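Local coordinates for putative polyketide synthase (Brevibacillus brevis, PDB 5HU7), which probably catalyses the dehydration of beta-hydroxyacyl chains carried on acyl carrier protein, as the dehydratase domain of a trans-AT polyketide synthase, at residues Ser75-Ser80 with Val132-Phe137; Val191-Pro196 with Pro210-Ser215; Glu245-Tyr250 with Ile287-Arg292. All coordinates share one frame; numbering follows the deposited sequence.

Contact 1. Residues Ser75-Ser80 with Val132-Phe137; sequences SGIRMS and VEFTSF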
ATOM      1  N   SER A  75      -2.400  -7.638 -19.759  1.00 85.91           N
ATOM      2  CA  SER A  75      -2.884  -6.265 -19.988  1.00 85.67           C
ATOM      3  C   SER A  75      -4.432  -6.198 -19.983  1.00 84.10           C
ATOM      4  O   SER A  75      -4.998  -5.477 -19.163  1.00 83.66           O
ATOM      5  CB  SER A  75      -2.321  -5.711 -21.298  1.00 93.00           C
ATOM      6  OG  SER A  75      -2.653  -6.532 -22.407  1.00102.96           O
ATOM      7  N   GLY A  76      -5.064  -6.933 -20.914  1.00 76.71           N
ATOM      8  CA  GLY A  76      -6.515  -7.109 -21.043  1.00 72.32           C
ATOM      9  C   GLY A  76      -7.109  -7.676 -19.768  1.00 67.85           C
ATOM     10  O   GLY A  76      -6.534  -8.568 -19.159  1.00 66.20           O
ATOM     11  N   ILE A  77      -8.260  -7.148 -19.360  1.00 62.33           N
ATOM     12  CA  ILE A  77      -8.975  -7.537 -18.166  1.00 61.18           C
ATOM     13  C   ILE A  77     -10.390  -7.913 -18.547  1.00 61.95           C
ATOM     14  O   ILE A  77     -10.999  -7.235 -19.369  1.00 59.46           O
ATOM     15  CB  ILE A  77      -8.993  -6.375 -17.141  1.00 65.70           C
ATOM     16  CG1 ILE A  77      -7.618  -6.235 -16.473  1.00 68.78           C
ATOM     17  CG2 ILE A  77     -10.094  -6.567 -16.083  1.00 67.15           C
ATOM     18  CD1 ILE A  77      -7.420  -4.950 -15.718  1.00 82.95           C
ATOM     19  N   ARG A  78     -10.926  -8.984 -17.909  1.00 56.54           N
ATOM     20  CA  ARG A  78     -12.323  -9.371 -18.045  1.00 52.95           C
ATOM     21  C   ARG A  78     -12.899  -9.458 -16.641  1.00 57.91           C
ATOM     22  O   ARG A  78     -12.395 -10.226 -15.828  1.00 56.84           O
ATOM     23  CB  ARG A  78     -12.517 -10.697 -18.756  1.00 49.76           C
ATOM     24  CG  ARG A  78     -14.014 -11.049 -18.923  1.00 50.43           C
ATOM     25  CD  ARG A  78     -14.274 -12.444 -19.425  1.00 53.46           C
ATOM     26  NE  ARG A  78     -13.795 -12.596 -20.796  1.00 60.57           N
ATOM     27  CZ  ARG A  78     -12.737 -13.301 -21.187  1.00 68.36           C
ATOM     28  NH1 ARG A  78     -12.021 -13.986 -20.309  1.00 59.68           N
ATOM     29  NH2 ARG A  78     -12.394 -13.333 -22.465  1.00 53.55           N
ATOM     30  N   MET A  79     -13.933  -8.672 -16.349  1.00 56.86           N
ATOM     31  CA  MET A  79     -14.656  -8.766 -15.089  1.00 56.78           C
ATOM     32  C   MET A  79     -15.970  -9.474 -15.421  1.00 56.50           C
ATOM     33  O   MET A  79     -16.563  -9.166 -16.425  1.00 57.31           O
ATOM     34  CB  MET A  79     -14.900  -7.421 -14.453  1.00 60.55           C
ATOM     35  CG  MET A  79     -13.643  -6.590 -14.308  1.00 67.89           C
ATOM     36  SD  MET A  79     -13.908  -4.924 -13.608  1.00 74.10           S
ATOM     37  CE  MET A  79     -14.752  -5.316 -12.205  1.00 71.01           C
ATOM     38  N   SER A  80     -16.370 -10.469 -14.636  1.00 50.71           N
ATOM     39  CA  SER A  80     -17.568 -11.283 -14.872  1.00 49.58           C
ATOM     40  C   SER A  80     -18.407 -11.348 -13.604  1.00 54.33           C
ATOM     41  O   SER A  80     -17.846 -11.273 -12.523  1.00 53.23           O
ATOM     42  CB  SER A  80     -17.162 -12.714 -15.225  1.00 50.99           C
ATOM     43  OG  SER A  80     -16.521 -12.775 -16.477  1.00 64.80           O
ATOM     44  N   VAL A 132     -12.541 -11.561 -11.688  1.00 54.39           N
ATOM     45  CA  VAL A 132     -11.628 -10.956 -12.661  1.00 53.95           C
ATOM     46  C   VAL A 132     -10.622 -11.934 -13.247  1.00 55.86           C
ATOM     47  O   VAL A 132     -10.060 -12.728 -12.517  1.00 55.68           O
ATOM     48  CB  VAL A 132     -10.917  -9.722 -12.075  1.00 59.14           C
ATOM     49  CG1 VAL A 132      -9.911  -9.139 -13.073  1.00 59.93           C
ATOM     50  CG2 VAL A 132     -11.943  -8.686 -11.674  1.00 58.66           C
ATOM     51  N   GLU A 133     -10.382 -11.833 -14.582  1.00 52.89           N
ATOM     52  CA  GLU A 133      -9.360 -12.582 -15.321  1.00 52.41           C
ATOM     53  C   GLU A 133      -8.496 -11.629 -16.109  1.00 56.99           C
ATOM     54  O   GLU A 133      -8.958 -10.596 -16.615  1.00 57.21           O
ATOM     55  CB  GLU A 133      -9.955 -13.565 -16.320  1.00 53.63           C
ATOM     56  CG  GLU A 133     -10.890 -14.592 -15.700  1.00 57.16           C
ATOM     57  CD  GLU A 133     -11.734 -15.275 -16.747  1.00 72.04           C
ATOM     58  OE1 GLU A 133     -11.416 -16.423 -17.133  1.00 84.61           O
ATOM     59  OE2 GLU A 133     -12.668 -14.613 -17.247  1.00 70.43           O
ATOM     60  N   PHE A 134      -7.251 -12.009 -16.236  1.00 57.48           N
ATOM     61  CA  PHE A 134      -6.217 -11.356 -17.028  1.00 59.88           C
ATOM     62  C   PHE A 134      -6.065 -12.181 -18.245  1.00 62.28           C
ATOM     63  O   PHE A 134      -5.860 -13.382 -18.146  1.00 63.18           O
ATOM     64  CB  PHE A 134      -4.899 -11.350 -16.277  1.00 64.40           C
ATOM     65  CG  PHE A 134      -4.999 -10.522 -15.027  1.00 66.17           C
ATOM     66  CD1 PHE A 134      -5.124  -9.138 -15.100  1.00 69.65           C
ATOM     67  CD2 PHE A 134      -4.905 -11.110 -13.785  1.00 69.99           C
ATOM     68  CE1 PHE A 134      -5.206  -8.373 -13.946  1.00 70.58           C
ATOM     69  CE2 PHE A 134      -4.991 -10.346 -12.633  1.00 74.13           C
ATOM     70  CZ  PHE A 134      -5.156  -8.985 -12.721  1.00 71.72           C
ATOM     71  N   THR A 135      -6.235 -11.579 -19.394  1.00 60.70           N
ATOM     72  CA  THR A 135      -6.178 -12.292 -20.646  1.00 61.82           C
ATOM     73  C   THR A 135      -5.680 -11.399 -21.756  1.00 66.10           C
ATOM     74  O   THR A 135      -5.799 -10.183 -21.663  1.00 66.52           O
ATOM     75  CB  THR A 135      -7.590 -12.867 -20.940  1.00 75.14           C
ATOM     76  OG1 THR A 135      -7.516 -13.771 -22.054  1.00 84.55           O
ATOM     77  CG2 THR A 135      -8.634 -11.781 -21.175  1.00 67.03           C
ATOM     78  N   SER A 136      -5.176 -12.018 -22.827  1.00 62.66           N
ATOM     79  CA  SER A 136      -4.692 -11.335 -23.998  1.00 64.61           C
ATOM     80  C   SER A 136      -5.790 -11.418 -25.019  1.00 69.03           C
ATOM     81  O   SER A 136      -6.077 -12.497 -25.513  1.00 69.19           O
ATOM     82  CB  SER A 136      -3.405 -11.966 -24.522  1.00 70.15           C
ATOM     83  OG  SER A 136      -2.500 -12.105 -23.440  1.00 83.76           O
ATOM     84  N   PHE A 137      -6.441 -10.284 -25.307  1.00 66.37           N
ATOM     85  CA  PHE A 137      -7.503 -10.266 -26.308  1.00 65.03           C
ATOM     86  C   PHE A 137      -6.905 -10.373 -27.700  1.00 73.53           C
ATOM     87  O   PHE A 137      -6.309  -9.433 -28.188  1.00 79.85           O
ATOM     88  CB  PHE A 137      -8.410  -9.048 -26.164  1.00 62.11           C
ATOM     89  CG  PHE A 137      -9.195  -9.086 -24.874  1.00 59.82           C
ATOM     90  CD1 PHE A 137     -10.288  -9.925 -24.733  1.00 59.52           C
ATOM     91  CD2 PHE A 137      -8.881  -8.233 -23.827  1.00 60.10           C
ATOM     92  CE1 PHE A 137     -11.014  -9.958 -23.566  1.00 59.37           C
ATOM     93  CE2 PHE A 137      -9.634  -8.235 -22.665  1.00 61.51           C
ATOM     94  CZ  PHE A 137     -10.685  -9.118 -22.527  1.00 58.54           C
TER
HETATM   95  O   HOH W   1     -13.956 -12.665 -15.653  1.00 53.38           O

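Contact 2. Residues Val191-Pro196 with Pro210-Ser215; sequences VKLSLP and PSLLES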
ATOM      1  N   VAL A 191     -24.453   7.042 -29.348  1.00 63.48           N
ATOM      2  CA  VAL A 191     -24.292   8.335 -28.716  1.00 64.39           C
ATOM      3  C   VAL A 191     -22.933   8.887 -29.044  1.00 68.64           C
ATOM      4  O   VAL A 191     -21.939   8.219 -28.774  1.00 66.53           O
ATOM      5  CB  VAL A 191     -24.427   8.202 -27.169  1.00 67.62           C
ATOM      6  CG1 VAL A 191     -24.330   9.558 -26.497  1.00 68.30           C
ATOM      7  CG2 VAL A 191     -25.728   7.526 -26.788  1.00 66.82           C
ATOM      8  N   LYS A 192     -22.879  10.113 -29.548  1.00 67.19           N
ATOM      9  CA  LYS A 192     -21.604  10.794 -29.766  1.00 68.57           C
ATOM     10  C   LYS A 192     -21.327  11.563 -28.473  1.00 73.75           C
ATOM     11  O   LYS A 192     -22.141  12.388 -28.050  1.00 71.21           O
ATOM     12  CB  LYS A 192     -21.662  11.744 -30.952  1.00 70.56           C
ATOM     13  CG  LYS A 192     -20.311  12.383 -31.250  1.00 89.46           C
ATOM     14  CD  LYS A 192     -20.293  13.033 -32.613  1.00 96.03           C
ATOM     15  CE  LYS A 192     -19.038  13.825 -32.847  1.00110.97           C
ATOM     16  NZ  LYS A 192     -18.975  15.056 -32.010  1.00131.17           N
ATOM     17  N   LEU A 193     -20.204  11.263 -27.843  1.00 72.54           N
ATOM     18  CA  LEU A 193     -19.850  11.832 -26.551  1.00 72.54           C
ATOM     19  C   LEU A 193     -18.851  12.951 -26.641  1.00 78.55           C
ATOM     20  O   LEU A 193     -17.930  12.909 -27.443  1.00 78.75           O
ATOM     21  CB  LEU A 193     -19.259  10.737 -25.648  1.00 70.67           C
ATOM     22  CG  LEU A 193     -20.190   9.595 -25.320  1.00 73.80           C
ATOM     23  CD1 LEU A 193     -19.417   8.458 -24.755  1.00 73.55           C
ATOM     24  CD2 LEU A 193     -21.306  10.030 -24.384  1.00 75.38           C
ATOM     25  N   SER A 194     -18.935  13.858 -25.680  1.00 77.73           N
ATOM     26  CA  SER A 194     -17.980  14.942 -25.503  1.00 80.91           C
ATOM     27  C   SER A 194     -17.851  15.058 -24.002  1.00 88.06           C
ATOM     28  O   SER A 194     -18.412  15.950 -23.370  1.00 90.32           O
ATOM     29  CB  SER A 194     -18.438  16.214 -26.208  1.00 83.93           C
ATOM     30  OG  SER A 194     -17.879  17.375 -25.627  1.00103.64           O
ATOM     31  N   LEU A 195     -17.166  14.062 -23.430  1.00 84.93           N
ATOM     32  CA  LEU A 195     -16.986  13.952 -21.997  1.00 84.72           C
ATOM     33  C   LEU A 195     -16.198  15.146 -21.460  1.00 96.68           C
ATOM     34  O   LEU A 195     -15.308  15.649 -22.149  1.00 97.82           O
ATOM     35  CB  LEU A 195     -16.284  12.631 -21.632  1.00 82.13           C
ATOM     36  CG  LEU A 195     -17.080  11.358 -21.914  1.00 83.18           C
ATOM     37  CD1 LEU A 195     -16.230  10.119 -21.731  1.00 80.53           C
ATOM     38  CD2 LEU A 195     -18.322  11.284 -21.060  1.00 84.97           C
ATOM     39  N   PRO A 196     -16.530  15.649 -20.250  1.00 97.54           N
ATOM     40  CA  PRO A 196     -15.802  16.816 -19.727  1.00100.99           C
ATOM     41  C   PRO A 196     -14.296  16.613 -19.620  1.00108.56           C
ATOM     42  O   PRO A 196     -13.821  15.490 -19.514  1.00105.90           O
ATOM     43  CB  PRO A 196     -16.440  17.060 -18.358  1.00101.65           C
ATOM     44  CG  PRO A 196     -17.741  16.371 -18.401  1.00103.05           C
ATOM     45  CD  PRO A 196     -17.578  15.206 -19.307  1.00 96.85           C
ATOM     46  N   PRO A 210     -15.097   9.880 -15.026  1.00 79.35           N
ATOM     47  CA  PRO A 210     -16.042  10.101 -13.924  1.00 79.65           C
ATOM     48  C   PRO A 210     -17.434  10.606 -14.320  1.00 87.35           C
ATOM     49  O   PRO A 210     -18.334  10.557 -13.483  1.00 87.74           O
ATOM     50  CB  PRO A 210     -15.301  11.117 -13.041  1.00 82.74           C
ATOM     51  CG  PRO A 210     -14.377  11.790 -13.938  1.00 87.89           C
ATOM     52  CD  PRO A 210     -13.920  10.759 -14.888  1.00 82.24           C
ATOM     53  N   SER A 211     -17.620  11.095 -15.560  1.00 86.76           N
ATOM     54  CA  SER A 211     -18.898  11.640 -16.032  1.00 87.81           C
ATOM     55  C   SER A 211     -19.640  10.735 -17.014  1.00 92.13           C
ATOM     56  O   SER A 211     -20.726  11.108 -17.437  1.00 93.20           O
ATOM     57  CB  SER A 211     -18.652  12.984 -16.699  1.00 93.74           C
ATOM     58  OG  SER A 211     -17.765  13.788 -15.938  1.00104.42           O
ATOM     59  N   LEU A 212     -19.082   9.575 -17.375  1.00 88.01           N
ATOM     60  CA  LEU A 212     -19.679   8.643 -18.340  1.00 88.10           C
ATOM     61  C   LEU A 212     -21.118   8.177 -18.006  1.00 93.93           C
ATOM     62  O   LEU A 212     -21.918   7.989 -18.917  1.00 94.19           O
ATOM     63  CB  LEU A 212     -18.742   7.425 -18.495  1.00 87.02           C
ATOM     64  CG  LEU A 212     -19.198   6.325 -19.430  1.00 90.91           C
ATOM     65  CD1 LEU A 212     -19.351   6.851 -20.839  1.00 93.45           C
ATOM     66  CD2 LEU A 212     -18.230   5.154 -19.404  1.00 91.04           C
ATOM     67  N   LEU A 213     -21.432   7.959 -16.732  1.00 91.57           N
ATOM     68  CA  LEU A 213     -22.763   7.508 -16.296  1.00 91.74           C
ATOM     69  C   LEU A 213     -23.804   8.629 -16.430  1.00 93.74           C
ATOM     70  O   LEU A 213     -24.967   8.362 -16.733  1.00 94.89           O
ATOM     71  CB  LEU A 213     -22.673   7.038 -14.828  1.00 92.25           C
ATOM     72  CG  LEU A 213     -23.953   6.515 -14.152  1.00 97.28           C
ATOM     73  CD1 LEU A 213     -24.416   5.213 -14.800  1.00 95.88           C
ATOM     74  CD2 LEU A 213     -23.724   6.377 -12.620  1.00 99.09           C
ATOM     75  N   GLU A 214     -23.381   9.882 -16.263  1.00 88.27           N
ATOM     76  CA  GLU A 214     -24.299  11.021 -16.388  1.00 89.22           C
ATOM     77  C   GLU A 214     -24.754  11.214 -17.864  1.00 90.38           C
ATOM     78  O   GLU A 214     -25.740  11.926 -18.102  1.00 90.70           O
ATOM     79  CB  GLU A 214     -23.684  12.346 -15.840  1.00 91.80           C
ATOM     80  CG  GLU A 214     -22.862  12.243 -14.556  1.00108.31           C
ATOM     81  CD  GLU A 214     -23.417  11.387 -13.430  1.00133.35           C
ATOM     82  OE1 GLU A 214     -24.468  11.765 -12.863  1.00139.20           O
ATOM     83  OE2 GLU A 214     -22.763  10.381 -13.069  1.00123.59           O
ATOM     84  N   SER A 215     -24.016  10.610 -18.835  1.00 82.90           N
ATOM     85  CA  SER A 215     -24.291  10.673 -20.265  1.00 83.61           C
ATOM     86  C   SER A 215     -25.032   9.450 -20.772  1.00 85.95           C
ATOM     87  O   SER A 215     -25.881   9.572 -21.649  1.00 86.46           O
ATOM     88  CB  SER A 215     -22.980  10.786 -21.033  1.00 89.67           C
ATOM     89  OG  SER A 215     -22.214  11.885 -20.567  1.00107.84           O
TER

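Contact 3. Residues Glu245-Tyr250 with Ile287-Arg292; sequences EELEIY and IGIRMR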
ATOM      1  N   GLU A 245     -23.016  -8.851 -16.305  1.00 52.76           N
ATOM      2  CA  GLU A 245     -22.546 -10.185 -16.625  1.00 53.02           C
ATOM      3  C   GLU A 245     -21.106 -10.233 -17.069  1.00 55.86           C
ATOM      4  O   GLU A 245     -20.392 -11.121 -16.638  1.00 55.59           O
ATOM      5  CB  GLU A 245     -23.457 -10.878 -17.654  1.00 56.01           C
ATOM      6  CG  GLU A 245     -24.567 -11.696 -17.015  1.00 79.63           C
ATOM      7  CD  GLU A 245     -24.077 -12.740 -16.018  1.00117.37           C
ATOM      8  OE1 GLU A 245     -23.389 -13.699 -16.445  1.00101.21           O
ATOM      9  OE2 GLU A 245     -24.288 -12.535 -14.797  1.00119.14           O
ATOM     10  N   GLU A 246     -20.675  -9.303 -17.911  1.00 51.73           N
ATOM     11  CA  GLU A 246     -19.316  -9.300 -18.407  1.00 50.19           C
ATOM     12  C   GLU A 246     -18.869  -7.933 -18.796  1.00 54.91           C
ATOM     13  O   GLU A 246     -19.656  -7.162 -19.327  1.00 56.18           O
ATOM     14  CB  GLU A 246     -19.192 -10.253 -19.616  1.00 51.83           C
ATOM     15  CG  GLU A 246     -17.770 -10.646 -19.972  1.00 59.88           C
ATOM     16  CD  GLU A 246     -17.712 -11.617 -21.136  1.00 92.24           C
ATOM     17  OE1 GLU A 246     -17.793 -11.154 -22.298  1.00 84.77           O
ATOM     18  OE2 GLU A 246     -17.619 -12.844 -20.882  1.00 91.55           O
ATOM     19  N   LEU A 247     -17.596  -7.655 -18.574  1.00 51.47           N
ATOM     20  CA  LEU A 247     -16.954  -6.401 -18.901  1.00 52.89           C
ATOM     21  C   LEU A 247     -15.586  -6.752 -19.415  1.00 55.88           C
ATOM     22  O   LEU A 247     -14.813  -7.383 -18.686  1.00 53.34           O
ATOM     23  CB  LEU A 247     -16.836  -5.531 -17.635  1.00 53.73           C
ATOM     24  CG  LEU A 247     -15.864  -4.352 -17.629  1.00 61.54           C
ATOM     25  CD1 LEU A 247     -16.151  -3.392 -18.725  1.00 61.88           C
ATOM     26  CD2 LEU A 247     -15.948  -3.596 -16.308  1.00 69.31           C
ATOM     27  N   GLU A 248     -15.266  -6.331 -20.647  1.00 50.78           N
ATOM     28  CA  GLU A 248     -13.962  -6.560 -21.232  1.00 50.98           C
ATOM     29  C   GLU A 248     -13.316  -5.212 -21.483  1.00 54.91           C
ATOM     30  O   GLU A 248     -13.964  -4.338 -22.008  1.00 55.46           O
ATOM     31  CB  GLU A 248     -14.090  -7.415 -22.499  1.00 53.43           C
ATOM     32  CG  GLU A 248     -14.373  -8.874 -22.165  1.00 54.99           C
ATOM     33  CD  GLU A 248     -14.542  -9.826 -23.325  1.00 65.99           C
ATOM     34  OE1 GLU A 248     -14.535  -9.354 -24.483  1.00 64.92           O
ATOM     35  OE2 GLU A 248     -14.612 -11.055 -23.087  1.00 62.13           O
ATOM     36  N   ILE A 249     -12.085  -5.015 -21.034  1.00 53.55           N
ATOM     37  CA  ILE A 249     -11.332  -3.781 -21.233  1.00 55.64           C
ATOM     38  C   ILE A 249     -10.179  -4.177 -22.179  1.00 61.69           C
ATOM     39  O   ILE A 249      -9.329  -4.973 -21.798  1.00 59.85           O
ATOM     40  CB  ILE A 249     -10.833  -3.180 -19.902  1.00 58.97           C
ATOM     41  CG1 ILE A 249     -11.993  -2.981 -18.905  1.00 58.45           C
ATOM     42  CG2 ILE A 249     -10.123  -1.846 -20.166  1.00 62.69           C
ATOM     43  CD1 ILE A 249     -11.533  -2.605 -17.471  1.00 65.21           C
ATOM     44  N   TYR A 250     -10.195  -3.660 -23.416  1.00 61.09           N
ATOM     45  CA  TYR A 250      -9.238  -4.043 -24.473  1.00 63.24           C
ATOM     46  C   TYR A 250      -7.924  -3.267 -24.483  1.00 76.23           C
ATOM     47  O   TYR A 250      -6.952  -3.740 -25.064  1.00 78.94           O
ATOM     48  CB  TYR A 250      -9.917  -3.952 -25.834  1.00 62.23           C
ATOM     49  CG  TYR A 250     -11.170  -4.795 -25.885  1.00 59.06           C
ATOM     50  CD1 TYR A 250     -11.108  -6.171 -25.767  1.00 61.15           C
ATOM     51  CD2 TYR A 250     -12.423  -4.204 -25.942  1.00 58.96           C
ATOM     52  CE1 TYR A 250     -12.263  -6.953 -25.768  1.00 60.17           C
ATOM     53  CE2 TYR A 250     -13.580  -4.969 -25.933  1.00 58.83           C
ATOM     54  CZ  TYR A 250     -13.498  -6.346 -25.876  1.00 63.10           C
ATOM     55  OH  TYR A 250     -14.658  -7.077 -25.884  1.00 56.36           O
ATOM     56  N   ILE A 287     -13.178  -0.485 -30.419  1.00 66.22           N
ATOM     57  CA  ILE A 287     -13.793  -0.623 -29.095  1.00 63.22           C
ATOM     58  C   ILE A 287     -12.713  -0.777 -28.014  1.00 65.65           C
ATOM     59  O   ILE A 287     -11.797  -1.593 -28.156  1.00 67.22           O
ATOM     60  CB  ILE A 287     -14.798  -1.813 -29.084  1.00 63.90           C
ATOM     61  CG1 ILE A 287     -15.958  -1.507 -30.017  1.00 61.83           C
ATOM     62  CG2 ILE A 287     -15.301  -2.099 -27.662  1.00 62.44           C
ATOM     63  CD1 ILE A 287     -16.730  -2.636 -30.444  1.00 59.78           C
ATOM     64  N   GLY A 288     -12.835   0.025 -26.971  1.00 61.10           N
ATOM     65  CA  GLY A 288     -11.955  -0.017 -25.818  1.00 61.10           C
ATOM     66  C   GLY A 288     -12.579  -0.734 -24.636  1.00 61.85           C
ATOM     67  O   GLY A 288     -11.852  -1.271 -23.808  1.00 58.27           O
ATOM     68  N   ILE A 289     -13.936  -0.679 -24.508  1.00 58.63           N
ATOM     69  CA  ILE A 289     -14.680  -1.291 -23.411  1.00 56.65           C
ATOM     70  C   ILE A 289     -16.014  -1.847 -23.920  1.00 59.33           C
ATOM     71  O   ILE A 289     -16.784  -1.150 -24.572  1.00 60.08           O
ATOM     72  CB  ILE A 289     -14.965  -0.284 -22.256  1.00 59.92           C
ATOM     73  CG1 ILE A 289     -13.679   0.391 -21.706  1.00 62.12           C
ATOM     74  CG2 ILE A 289     -15.728  -0.988 -21.119  1.00 62.20           C
ATOM     75  CD1 ILE A 289     -13.915   1.680 -21.011  1.00 67.87           C
ATOM     76  N   ARG A 290     -16.316  -3.077 -23.551  1.00 55.28           N
ATOM     77  CA  ARG A 290     -17.566  -3.739 -23.888  1.00 54.55           C
ATOM     78  C   ARG A 290     -18.217  -4.213 -22.579  1.00 60.48           C
ATOM     79  O   ARG A 290     -17.556  -4.853 -21.781  1.00 61.18           O
ATOM     80  CB  ARG A 290     -17.301  -4.896 -24.827  1.00 50.13           C
ATOM     81  CG  ARG A 290     -18.442  -5.896 -24.934  1.00 64.48           C
ATOM     82  CD  ARG A 290     -18.140  -6.961 -25.945  1.00 67.07           C
ATOM     83  NE  ARG A 290     -18.185  -6.450 -27.311  1.00 70.44           N
ATOM     84  CZ  ARG A 290     -17.918  -7.168 -28.399  1.00 76.50           C
ATOM     85  NH1 ARG A 290     -17.539  -8.439 -28.294  1.00 64.15           N
ATOM     86  NH2 ARG A 290     -18.005  -6.613 -29.604  1.00 65.37           N
ATOM     87  N   MET A 291     -19.504  -3.885 -22.372  1.00 56.14           N
ATOM     88  CA  MET A 291     -20.279  -4.261 -21.208  1.00 53.76           C
ATOM     89  C   MET A 291     -21.414  -5.089 -21.743  1.00 58.20           C
ATOM     90  O   MET A 291     -22.133  -4.634 -22.628  1.00 59.77           O
ATOM     91  CB  MET A 291     -20.841  -3.037 -20.487  1.00 56.49           C
ATOM     92  CG  MET A 291     -19.769  -2.128 -19.940  1.00 60.87           C
ATOM     93  SD  MET A 291     -20.412  -0.568 -19.369  1.00 67.18           S
ATOM     94  CE  MET A 291     -21.170  -1.068 -17.897  1.00 64.62           C
ATOM     95  N   ARG A 292     -21.516  -6.325 -21.302  1.00 54.93           N
ATOM     96  CA  ARG A 292     -22.560  -7.228 -21.737  1.00 55.70           C
ATOM     97  C   ARG A 292     -23.399  -7.633 -20.536  1.00 58.97           C
ATOM     98  O   ARG A 292     -22.853  -7.959 -19.490  1.00 58.58           O
ATOM     99  CB  ARG A 292     -21.947  -8.456 -22.443  1.00 53.31           C
ATOM    100  CG  ARG A 292     -21.281  -8.122 -23.798  1.00 67.05           C
ATOM    101  CD  ARG A 292     -22.330  -7.780 -24.868  1.00 92.14           C
ATOM    102  NE  ARG A 292     -21.837  -7.566 -26.237  1.00 94.42           N
ATOM    103  CZ  ARG A 292     -21.434  -8.522 -27.079  1.00111.91           C
ATOM    104  NH1 ARG A 292     -21.024  -8.204 -28.303  1.00101.98           N
ATOM    105  NH2 ARG A 292     -21.412  -9.797 -26.694  1.00 96.21           N
TER

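Contact 1. Residues Ser75-Ser80 with Val132-Phe137
Arg-78 and Glu-133 face each other as a hydrogen-bonded pair of two antiparallel strands, and their side chains run alongside one another on the same face of the sheet. CG of Arg-78 stands anti to the backbone N (chi1 -178°), and the chain stays extended until it bends at chi3. NH1 then reaches Glu-133 OE2 at 3.2 Å in a salt bridge. The carboxylate oxygen lies close to the guanidinium plane, whereas NH1 approaches from above the carboxylate plane. NE of Arg-78 has a second acidic partner in Glu-248, so this one guanidinium serves a neighbour on each of two strands. A water molecule also holds OE2, giving one hydrogen to it and one to Arg-78 O while accepting from Ser-80 OG.

Further along, Phe-137 folds back over the strand. Its ring edge lies near Ile-77 O, with CZ 3.7 Å from that oxygen, while CG2 of Thr-135 sits above one face, offset toward the rim. CE2 comes within 3.7 Å of CA of Gly-76; glycine suits this place, because a beta carbon would run into Thr-135 O and the Phe-137 ring.

The other face is apolar. Met-79 CG lies 3.8 Å from Val-132 CG2, and Val-132 CG1, anti to its own backbone N, meets Ile-77 CG2 at 4.0 Å. Ile-77 CG1 rests beside Phe-134 CD1 at 4.1 Å. Helix 52-65 touches all four side chains, as expected where the central helix of a hot-dog fold lies against its sheet.

The pair of strands is thus two-sided: branched and flexible apolar groups pack under the helix, while the partly exposed face carries a charge network in which Arg-78, between two carboxylates, probably stays protonated and offsets their mutual repulsion.

Contact 2. Residues Val191-Pro196 with Pro210-Ser215
Leu-193 and Leu-195 reach from the end of a strand and the loop after it to the first turn of a helix, and every contact they make there is van der Waals. CD2 of Leu-193 rests on Ser-215 CB at 3.8 Å, while its other methyl, CD1, meets Leu-212 CD1 at 4.2 Å. One leucine thus spreads its two branches over two positions of the helix. Leu-195 uses a single branch. Its CG stands anti to the carbonyl carbon (chi1 -66°); its CD2 lies 4.0 Å from Leu-212 CA and as far from Ser-215 OG. A serine suits the place of Ser-215, its short side chain letting the Leu-195 methyl approach the helix backbone. Pro-196 then lies against Ser-211, its CD 3.6 Å from Ser-211 CB and its CG 3.6 Å from Ser-211 OG.

Strand 188-193 and helix 212-227 belong to the C-terminal half of what is, in this family, a double hot-dog fold, in which a long helix is wrapped by an antiparallel sheet. The sequence His-Pro-Ser-Leu-Leu-Glu, which spans the start of the helix, probably corresponds to the HPxLLD motif of polyketide synthase dehydratases, with Glu-214 where relatives carry an aspartate.

The next shell fixes both sides. His-209 links them directly: NE2 is hydrogen-bonded to Pro-196 O and ND1 to Ser-211 N, so the imidazole spans the gap between loop and helix start and is held at both nitrogens, with Leu-195 packed against it. At the helix start, Glu-214 N makes a weak bond back to Ser-211 O, and Ser-215 O continues the grip by bonding Ser-219 OG. On the strand side, backbone bonds from Leu-193 to Lys-257 and from Lys-192 to Asp-180 hold the strand between two neighbours, and Lys-192 NZ adds a salt bridge to Asp-180.

Contact 3. Residues Glu245-Tyr250 with Ile287-Arg292
Tyr-250 lies beside Ile-287 and brings the edge of its ring to Arg-290 CB at the end of an antiparallel strand pair, its backbone N bonded to Gly-288 O at 2.9 Å. From CB, 3.8 Å from Ile-287 O, the side chain turns with CG anti to the carbonyl carbon (chi1 -56°). CD2 comes nearer that same oxygen, at 3.5 Å, and CE2 packs on Ile-287 CG2 at 3.8 Å. Beyond it the phenol OH touches Arg-290 CD at 3.5 Å and donates to Glu-248 OE1 at 2.7 Å, using the anti lone pair of that carboxylate. Tyrosine suits the place by joining an apolar ring to a polar tip. An alanine here would probably leave Glu-248 OE1 without this donor and uncover Ile-287 CG2 and the aliphatic part of Arg-290.

Arg-290 is held at its own tip by Glu-279, and NH1 of Arg-292 lies over the centre of its guanidinium. On the opposite face Leu-247 CD1 meets Ile-289 CG2 at 3.4 Å, a buried apolar pair. Glu-245 and Glu-246 together face Arg-292, a classic beta bulge, at a corner of the strand in the antiparallel sheet of a double hot-dog dehydratase.

Along the chain the contacts come in series, 1, then 2, then 3, yet contacts 1 and 3 are the close pair, their centres 9 Å apart. Strands 125-135, 76-84, 241-249 and 287-298 lie in that order, and the middle two join the contacts through Met-79 N and Leu-247 O and through Arg-78 and Glu-248; beyond the strand ends, the ring of Phe-137 meets Tyr-250 edge to face. The pairing of 76-84 with 241-249 is probably the seam between the two hot-dog halves, joining them edge to edge. Contact 2 lies apart, its centre about 24 Å from contact 1 and 17 Å from contact 3, where strand 188-193 meets helix 212-227, and belongs to the C-terminal half alone.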